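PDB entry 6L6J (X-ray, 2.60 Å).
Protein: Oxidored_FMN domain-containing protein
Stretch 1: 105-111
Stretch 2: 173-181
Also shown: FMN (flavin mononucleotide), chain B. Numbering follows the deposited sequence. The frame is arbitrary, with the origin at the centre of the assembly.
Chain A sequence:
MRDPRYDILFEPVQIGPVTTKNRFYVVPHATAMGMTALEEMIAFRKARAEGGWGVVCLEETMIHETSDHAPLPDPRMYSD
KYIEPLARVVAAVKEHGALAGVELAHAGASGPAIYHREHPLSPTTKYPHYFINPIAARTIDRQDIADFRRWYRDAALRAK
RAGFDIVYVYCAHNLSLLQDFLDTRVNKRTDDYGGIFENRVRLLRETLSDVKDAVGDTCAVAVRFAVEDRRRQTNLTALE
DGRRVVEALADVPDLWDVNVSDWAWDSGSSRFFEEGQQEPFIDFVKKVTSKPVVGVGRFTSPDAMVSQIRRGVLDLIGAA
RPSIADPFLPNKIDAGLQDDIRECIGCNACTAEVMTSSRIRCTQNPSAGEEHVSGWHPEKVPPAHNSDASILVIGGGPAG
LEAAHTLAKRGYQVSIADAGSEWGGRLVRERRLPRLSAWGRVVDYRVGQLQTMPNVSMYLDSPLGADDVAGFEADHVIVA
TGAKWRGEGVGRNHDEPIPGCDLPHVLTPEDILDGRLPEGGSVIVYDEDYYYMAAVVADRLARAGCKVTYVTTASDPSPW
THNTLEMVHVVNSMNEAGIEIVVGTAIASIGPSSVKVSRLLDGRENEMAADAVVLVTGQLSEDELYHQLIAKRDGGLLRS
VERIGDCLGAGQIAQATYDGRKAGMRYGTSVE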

# COMPACT_ATOMS: atom_id res chain seq x y z
N ALA A 105 -12.63 -2.37 -17.05
CA ALA A 105 -12.95 -1.11 -16.33
C ALA A 105 -13.25 0.01 -17.32
O ALA A 105 -12.53 0.12 -18.32
CB ALA A 105 -11.79 -0.74 -15.45
N HIS A 106 -14.26 0.83 -17.03
CA HIS A 106 -14.46 2.15 -17.68
C HIS A 106 -14.62 3.19 -16.58
O HIS A 106 -15.56 3.04 -15.78
CB HIS A 106 -15.63 2.16 -18.68
CG HIS A 106 -15.60 3.38 -19.54
ND1 HIS A 106 -15.77 4.65 -19.02
CD2 HIS A 106 -15.35 3.54 -20.86
CE1 HIS A 106 -15.66 5.54 -19.98
NE2 HIS A 106 -15.38 4.89 -21.12
N ALA A 107 -13.75 4.21 -16.58
CA ALA A 107 -13.48 5.08 -15.42
C ALA A 107 -14.55 6.17 -15.30
O ALA A 107 -14.55 6.88 -14.31
CB ALA A 107 -12.09 5.66 -15.55
N GLY A 108 -15.44 6.30 -16.29
CA GLY A 108 -16.42 7.41 -16.34
C GLY A 108 -15.77 8.74 -15.93
O GLY A 108 -14.84 9.18 -16.61
N ALA A 109 -16.25 9.33 -14.84
CA ALA A 109 -15.91 10.70 -14.39
C ALA A 109 -14.89 10.63 -13.25
O ALA A 109 -15.03 11.41 -12.29
CB ALA A 109 -17.18 11.40 -13.97
N SER A 110 -13.91 9.73 -13.36
CA SER A 110 -12.85 9.47 -12.37
C SER A 110 -11.46 9.68 -12.97
O SER A 110 -10.47 9.62 -12.21
CB SER A 110 -12.96 8.07 -11.85
OG SER A 110 -12.32 7.15 -12.73
N GLY A 111 -11.36 9.88 -14.29
CA GLY A 111 -10.09 10.08 -15.01
C GLY A 111 -10.23 11.09 -16.16
O GLY A 111 -11.34 11.30 -16.66
N HIS A 173 -15.01 1.68 -6.11
CA HIS A 173 -13.96 2.70 -5.82
C HIS A 173 -14.35 4.14 -6.23
O HIS A 173 -13.45 5.02 -6.14
CB HIS A 173 -12.66 2.27 -6.51
CG HIS A 173 -12.08 1.06 -5.88
ND1 HIS A 173 -12.16 -0.17 -6.47
CD2 HIS A 173 -11.46 0.90 -4.69
CE1 HIS A 173 -11.58 -1.06 -5.67
NE2 HIS A 173 -11.14 -0.43 -4.57
N ASN A 174 -15.60 4.40 -6.66
CA ASN A 174 -15.94 5.64 -7.40
C ASN A 174 -14.97 5.82 -8.60
O ASN A 174 -14.69 6.99 -8.97
CB ASN A 174 -15.90 6.84 -6.47
CG ASN A 174 -16.49 8.07 -7.12
OD1 ASN A 174 -17.33 7.94 -8.02
ND2 ASN A 174 -16.04 9.25 -6.71
N LEU A 175 -14.49 4.72 -9.20
CA LEU A 175 -13.66 4.72 -10.44
C LEU A 175 -14.40 3.99 -11.57
O LEU A 175 -13.72 3.36 -12.38
CB LEU A 175 -12.31 4.06 -10.15
CG LEU A 175 -11.53 4.64 -8.97
CD1 LEU A 175 -10.28 3.82 -8.71
CD2 LEU A 175 -11.17 6.11 -9.19
N SER A 176 -15.72 4.12 -11.66
CA SER A 176 -16.56 3.40 -12.67
C SER A 176 -17.72 4.28 -13.13
O SER A 176 -18.44 4.84 -12.28
CB SER A 176 -17.07 2.10 -12.12
OG SER A 176 -18.19 1.65 -12.88
N LEU A 177 -17.93 4.32 -14.44
CA LEU A 177 -19.11 4.95 -15.09
C LEU A 177 -20.40 4.32 -14.56
O LEU A 177 -21.42 5.02 -14.49
CB LEU A 177 -19.02 4.76 -16.61
CG LEU A 177 -20.06 5.52 -17.44
CD1 LEU A 177 -19.76 6.99 -17.45
CD2 LEU A 177 -20.13 4.98 -18.86
N LEU A 178 -20.37 3.04 -14.17
CA LEU A 178 -21.56 2.30 -13.69
C LEU A 178 -21.95 2.84 -12.31
O LEU A 178 -23.14 3.07 -12.10
CB LEU A 178 -21.26 0.79 -13.66
CG LEU A 178 -20.78 0.16 -14.97
CD1 LEU A 178 -20.53 -1.33 -14.78
CD2 LEU A 178 -21.76 0.36 -16.11
N GLN A 179 -20.97 3.05 -11.42
CA GLN A 179 -21.19 3.62 -10.06
C GLN A 179 -21.70 5.06 -10.23
O GLN A 179 -22.65 5.42 -9.53
CB GLN A 179 -19.93 3.57 -9.19
CG GLN A 179 -20.21 3.88 -7.74
CD GLN A 179 -19.04 3.72 -6.79
OE1 GLN A 179 -18.08 2.99 -7.04
NE2 GLN A 179 -19.14 4.42 -5.66
N ASP A 180 -21.10 5.83 -11.15
CA ASP A 180 -21.56 7.21 -11.49
C ASP A 180 -23.03 7.16 -11.90
O ASP A 180 -23.81 8.00 -11.43
CB ASP A 180 -20.69 7.84 -12.57
CG ASP A 180 -19.25 8.14 -12.14
OD1 ASP A 180 -18.99 8.17 -10.89
OD2 ASP A 180 -18.38 8.33 -13.06
N PHE A 181 -23.45 6.18 -12.69
CA PHE A 181 -24.88 6.06 -13.09
C PHE A 181 -25.73 5.72 -11.87
O PHE A 181 -26.78 6.36 -11.67
CB PHE A 181 -25.03 5.10 -14.27
CG PHE A 181 -24.96 5.77 -15.62
CD1 PHE A 181 -23.75 6.16 -16.16
CD2 PHE A 181 -26.12 6.01 -16.35
CE1 PHE A 181 -23.69 6.74 -17.41
CE2 PHE A 181 -26.06 6.61 -17.59
CZ PHE A 181 -24.84 6.98 -18.12
N1 FMN B . -8.88 -2.25 -6.53
C2 FMN B . -9.44 -2.25 -7.78
O2 FMN B . -10.62 -2.58 -7.89
N3 FMN B . -8.78 -1.95 -8.91
C4 FMN B . -7.48 -1.62 -8.88
O4 FMN B . -6.88 -1.34 -9.91
C4A FMN B . -6.79 -1.56 -7.56
N5 FMN B . -5.48 -1.23 -7.46
C5A FMN B . -4.88 -1.27 -6.24
C6 FMN B . -3.52 -1.00 -6.14
C7 FMN B . -2.92 -1.06 -4.90
C7M FMN B . -1.48 -0.71 -4.80
C8 FMN B . -3.68 -1.44 -3.71
C8M FMN B . -3.05 -1.48 -2.35
C9 FMN B . -5.02 -1.72 -3.79
C9A FMN B . -5.66 -1.66 -5.01
N10 FMN B . -7.02 -1.98 -5.13
C10 FMN B . -7.59 -1.94 -6.38
C1' FMN B . -7.86 -2.38 -3.95
C2' FMN B . -7.64 -3.84 -3.61
O2' FMN B . -8.17 -4.60 -4.69
C3' FMN B . -8.33 -4.26 -2.35
O3' FMN B . -9.74 -4.15 -2.53
C4' FMN B . -7.92 -3.46 -1.11
O4' FMN B . -6.48 -3.28 -1.09
C5' FMN B . -8.41 -4.12 0.17
O5' FMN B . -7.81 -5.40 0.26
P FMN B . -6.44 -5.61 1.11
O1P FMN B . -6.80 -5.28 2.55
O2P FMN B . -6.13 -7.05 0.86
O3P FMN B . -5.44 -4.65 0.50
O HOH W 1 -16.35 7.33 -11.59

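Two nearly linear hydrogen bonds join the stretches, one through backbone atoms alone and one through a carboxylate. Leu177 N donates to His106 O at 3.0 Å with an angle of 164° at the hydrogen. Ala109 N donates to Asp180 OD2, also at 3.0 Å, with an angle of 163°. Leu177 opens the helix of the second stretch, so its amide has no carbonyl of an earlier turn to bind, and His106 O fills that role. Asp180 lies one turn further on; its CA-to-CB bond points toward the first stretch, and chi1 of -67° (m) delivers the carboxylate to the Ala109 amide.

The helix start is stabilised from within as well. Ser176, at the N-cap, accepts through OG from Leu178 N at 2.9 Å, and weakly from Gln179 N at 3.4 Å. Its CA-to-CB bond points away from the first stretch overall, although CB still touches that stretch, and the backbone makes the closer approach: Ser176 CA lies 3.3 Å from His106 O, with an angle of 152° at the hydrogen. A second CA-H...O contact runs the other way, from Ala107 CA to Leu175 O at 3.5 Å and 172°.

Within the first stretch, two hydrogen bonds to or from side chains tie the chain to itself. Gly108 N donates to His106 ND1 (3.2 Å, 162°), and Ser110 OG donates to Ala107 O at 2.7 Å. Water 1 lies within reach of both stretches, 3.3 Å from Ala107 O and 2.7 Å from Asp180 OD2; it can donate to either, weakly to the carboxylate, but has more acceptors nearby than protons.

Close packing centres on Gly108, whose CA lies 3.9 Å from Leu177 CA and 3.5 Å from Leu177 CD1. Its phi of 42° favours glycine, and space demands it too: an ideal CB would sit 2.7 Å from Leu177 CA and 2.8 Å from Asp180 OD2, clashing with both. Ala109 has room for a methyl group, with CB 3.4 Å from Asp180 OD2.

Further contacts surround this centre. Leu177, in the t, p rotamer, places its CB obliquely to the His106 ring, 4.0 Å from His106 ND1. The CA-to-CB bond of Ser110 points toward the second stretch, placing CB 3.5 Å from Asn174 O and 3.8 Å from Leu175 CD2, so a small side chain combines an internal hydrogen bond with packing against leucine. The stretches bury 336 Å² between them, both sides summed, with Leu177, Leu175, Ser110 and His106 each covered over 46 to 55 Å².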